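MarR Like Protein, TVG0766549 (Thermoplasma volcanium, PDB 3LFK) is of unknown function but resembles MarR-like transcriptional regulators in structure, with a winged helix-turn-helix motif that probably binds DNA. Local coordinates at residues L41-K46 with A102-D107. Numbering follows the deposited sequence.
Sequences LLLFLK and AIRVRD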
ATOM      1  N   LEU A  41      -3.791   4.864  -2.481  1.00 17.36           N
ATOM      2  CA  LEU A  41      -2.447   5.191  -2.901  1.00 16.41           C
ATOM      3  C   LEU A  41      -1.519   3.964  -2.902  1.00 16.37           C
ATOM      4  O   LEU A  41      -0.709   3.795  -3.788  1.00 17.15           O
ATOM      5  CB  LEU A  41      -1.850   6.283  -2.008  1.00 15.68           C
ATOM      6  CG  LEU A  41      -0.427   6.652  -2.443  1.00 16.91           C
ATOM      7  CD1 LEU A  41      -0.383   7.164  -3.899  1.00 20.40           C
ATOM      8  CD2 LEU A  41       0.109   7.724  -1.502  1.00 19.57           C
ATOM      9  N   LEU A  42      -1.624   3.129  -1.873  1.00 14.37           N
ATOM     10  CA  LEU A  42      -0.795   1.931  -1.804  1.00 14.06           C
ATOM     11  C   LEU A  42      -1.029   1.031  -3.027  1.00 17.48           C
ATOM     12  O   LEU A  42      -0.083   0.495  -3.605  1.00 18.10           O
ATOM     13  CB  LEU A  42      -1.111   1.169  -0.501  1.00 15.58           C
ATOM     14  CG  LEU A  42      -0.257  -0.069  -0.228  1.00 17.59           C
ATOM     15  CD1 LEU A  42       1.140   0.359   0.133  1.00 22.05           C
ATOM     16  CD2 LEU A  42      -0.873  -0.876   0.921  1.00 23.62           C
ATOM     17  N   LEU A  43      -2.296   0.856  -3.398  1.00 18.93           N
ATOM     18  CA  LEU A  43      -2.623   0.015  -4.548  1.00 19.99           C
ATOM     19  C   LEU A  43      -2.180   0.694  -5.846  1.00 17.74           C
ATOM     20  O   LEU A  43      -1.800   0.018  -6.804  1.00 21.46           O
ATOM     21  CB  LEU A  43      -4.135  -0.288  -4.585  1.00 19.42           C
ATOM     22  CG  LEU A  43      -4.640  -1.103  -3.393  1.00 23.60           C
ATOM     23  CD1 LEU A  43      -6.119  -1.439  -3.582  1.00 26.58           C
ATOM     24  CD2 LEU A  43      -3.828  -2.358  -3.241  1.00 26.30           C
ATOM     25  N   PHE A  44      -2.218   2.017  -5.879  1.00 19.11           N
ATOM     26  CA  PHE A  44      -1.766   2.730  -7.073  1.00 19.20           C
ATOM     27  C   PHE A  44      -0.271   2.422  -7.242  1.00 20.38           C
ATOM     28  O   PHE A  44       0.200   2.110  -8.331  1.00 21.75           O
ATOM     29  CB  PHE A  44      -2.000   4.231  -6.897  1.00 20.21           C
ATOM     30  CG  PHE A  44      -1.407   5.078  -7.993  1.00 22.62           C
ATOM     31  CD1 PHE A  44      -2.129   5.352  -9.152  1.00 25.01           C
ATOM     32  CD2 PHE A  44      -0.122   5.599  -7.863  1.00 20.93           C
ATOM     33  CE1 PHE A  44      -1.568   6.137 -10.162  1.00 21.25           C
ATOM     34  CE2 PHE A  44       0.446   6.385  -8.862  1.00 20.80           C
ATOM     35  CZ  PHE A  44      -0.281   6.652 -10.017  1.00 23.92           C
ATOM     36  N   LEU A  45       0.495   2.497  -6.160  1.00 17.35           N
ATOM     37  CA  LEU A  45       1.912   2.216  -6.239  1.00 16.55           C
ATOM     38  C   LEU A  45       2.165   0.767  -6.667  1.00 18.03           C
ATOM     39  O   LEU A  45       3.063   0.501  -7.471  1.00 20.93           O
ATOM     40  CB  LEU A  45       2.584   2.495  -4.875  1.00 18.45           C
ATOM     41  CG  LEU A  45       2.552   3.982  -4.469  1.00 20.24           C
ATOM     42  CD1 LEU A  45       2.995   4.127  -2.994  1.00 20.42           C
ATOM     43  CD2 LEU A  45       3.485   4.790  -5.358  1.00 23.83           C
ATOM     44  N   LYS A  46       1.379  -0.164  -6.133  1.00 18.41           N
ATOM     45  CA  LYS A  46       1.530  -1.573  -6.453  1.00 18.57           C
ATOM     46  C   LYS A  46       1.216  -1.808  -7.925  1.00 21.27           C
ATOM     47  O   LYS A  46       1.926  -2.558  -8.594  1.00 26.32           O
ATOM     48  CB  LYS A  46       0.586  -2.418  -5.583  1.00 21.09           C
ATOM     49  CG  LYS A  46       0.787  -3.921  -5.736  1.00 23.09           C
ATOM     50  CD  LYS A  46       2.168  -4.316  -5.205  1.00 26.38           C
ATOM     51  CE  LYS A  46       2.393  -5.837  -5.214  1.00 43.23           C
ATOM     52  NZ  LYS A  46       2.588  -6.379  -6.595  1.00 41.91           N
ATOM     53  N   ALA A 102      -1.913  -8.488  -0.298  1.00 21.08           N
ATOM     54  CA  ALA A 102      -2.938  -9.111   0.535  1.00 20.09           C
ATOM     55  C   ALA A 102      -4.285  -8.448   0.307  1.00 20.95           C
ATOM     56  O   ALA A 102      -5.325  -9.121   0.210  1.00 22.22           O
ATOM     57  CB  ALA A 102      -2.548  -9.024   2.005  1.00 20.05           C
ATOM     58  N   ILE A 103      -4.277  -7.119   0.215  1.00 19.24           N
ATOM     59  CA  ILE A 103      -5.498  -6.370  -0.011  1.00 15.73           C
ATOM     60  C   ILE A 103      -6.017  -6.641  -1.425  1.00 21.45           C
ATOM     61  O   ILE A 103      -7.228  -6.826  -1.612  1.00 20.50           O
ATOM     62  CB  ILE A 103      -5.242  -4.843   0.188  1.00 21.69           C
ATOM     63  CG1 ILE A 103      -4.998  -4.572   1.683  1.00 20.11           C
ATOM     64  CG2 ILE A 103      -6.442  -4.009  -0.323  1.00 21.58           C
ATOM     65  CD1 ILE A 103      -4.519  -3.124   1.997  1.00 17.47           C
ATOM     66  N   ARG A 104      -5.114  -6.666  -2.405  1.00 22.00           N
ATOM     67  CA  ARG A 104      -5.525  -6.920  -3.796  1.00 22.32           C
ATOM     68  C   ARG A 104      -6.185  -8.285  -3.910  1.00 24.70           C
ATOM     69  O   ARG A 104      -7.217  -8.425  -4.558  1.00 24.59           O
ATOM     70  CB  ARG A 104      -4.322  -6.889  -4.734  1.00 22.59           C
ATOM     71  CG  ARG A 104      -3.813  -5.509  -5.071  1.00 30.64           C
ATOM     72  CD  ARG A 104      -2.699  -5.613  -6.107  1.00 39.35           C
ATOM     73  NE  ARG A 104      -3.197  -6.091  -7.400  1.00 51.40           N
ATOM     74  CZ  ARG A 104      -2.424  -6.478  -8.412  1.00 58.07           C
ATOM     75  NH1 ARG A 104      -1.102  -6.457  -8.295  1.00 61.83           N
ATOM     76  NH2 ARG A 104      -2.974  -6.873  -9.554  1.00 59.15           N
ATOM     77  N   VAL A 105      -5.573  -9.287  -3.296  1.00 22.10           N
ATOM     78  CA  VAL A 105      -6.140 -10.641  -3.347  1.00 22.53           C
ATOM     79  C   VAL A 105      -7.488 -10.710  -2.645  1.00 27.09           C
ATOM     80  O   VAL A 105      -8.443 -11.307  -3.175  1.00 23.76           O
ATOM     81  CB  VAL A 105      -5.168 -11.656  -2.748  1.00 25.50           C
ATOM     82  CG1 VAL A 105      -5.853 -13.005  -2.570  1.00 28.21           C
ATOM     83  CG2 VAL A 105      -3.952 -11.780  -3.667  1.00 26.03           C
ATOM     84  N   ARG A 106      -7.604 -10.095  -1.471  1.00 23.32           N
ATOM     85  CA  ARG A 106      -8.893 -10.106  -0.767  1.00 22.22           C
ATOM     86  C   ARG A 106      -9.955  -9.457  -1.660  1.00 24.14           C
ATOM     87  O   ARG A 106     -11.077  -9.970  -1.808  1.00 24.05           O
ATOM     88  CB  ARG A 106      -8.794  -9.324   0.549  1.00 23.19           C
ATOM     89  CG  ARG A 106     -10.110  -9.189   1.315  1.00 28.63           C
ATOM     90  CD  ARG A 106     -10.025  -8.002   2.252  1.00 37.93           C
ATOM     91  NE  ARG A 106      -9.988  -6.754   1.496  1.00 28.90           N
ATOM     92  CZ  ARG A 106      -9.557  -5.593   1.983  1.00 25.21           C
ATOM     93  NH1 ARG A 106      -9.115  -5.511   3.227  1.00 33.18           N
ATOM     94  NH2 ARG A 106      -9.583  -4.511   1.227  1.00 24.86           N
ATOM     95  N   ASP A 107      -9.607  -8.318  -2.253  1.00 25.12           N
ATOM     96  CA  ASP A 107     -10.550  -7.611  -3.111  1.00 23.89           C
ATOM     97  C   ASP A 107     -10.967  -8.446  -4.321  1.00 23.72           C
ATOM     98  O   ASP A 107     -12.144  -8.467  -4.690  1.00 27.60           O
ATOM     99  CB  ASP A 107      -9.943  -6.285  -3.593  1.00 23.83           C
ATOM    100  CG  ASP A 107      -9.834  -5.253  -2.482  1.00 26.73           C
ATOM    101  OD1 ASP A 107     -10.372  -5.480  -1.377  1.00 26.46           O
ATOM    102  OD2 ASP A 107      -9.212  -4.196  -2.740  1.00 25.81           O
TER
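Leu-43 faces Arg-104 where the helical segments 41-46 and 102-107 cross almost perpendicularly, at -97°, with their axes 11.0 Å apart at closest approach. That spacing leaves the work to side chains; Leu-43 and Arg-104 carry the largest shares, Leu-43 by splitting its two methyls between neighbours. Its CD2 lies 3.6 Å from CG of Arg-104, the two chains sliding past one another in opposite directions, while CD1 meets CG2 of Ile-103 at 4.2 Å and comes equally near OD2 of Asp-107. Deeper in, CD2 of Leu-42 reaches CD1 of Ile-103 at 4.4 Å, a looser apolar contact; Leu-42 also packs on Val-99 and Ala-100 of the same long helix, and Ile-103 on Leu-28 and Met-34. On the outer side, Lys-46 and Arg-104 cross at about a right angle through their aliphatic parts, CG of Lys-46 standing 3.9 Å from CD of Arg-104. The last torsion of Lys-46 is bent (chi4 72°) and carries NZ to the edge of the Arg-104 guanidinium, near its plane and 4.1 Å from NH1, a closeness of like charges that probably costs some energy. Asp-107 is itself held by Arg-106, whose NE and NH2 both grip OD1. The contact thus packs the long helix 94-116 across helix 36-47 of the winged helix-turn-helix fold.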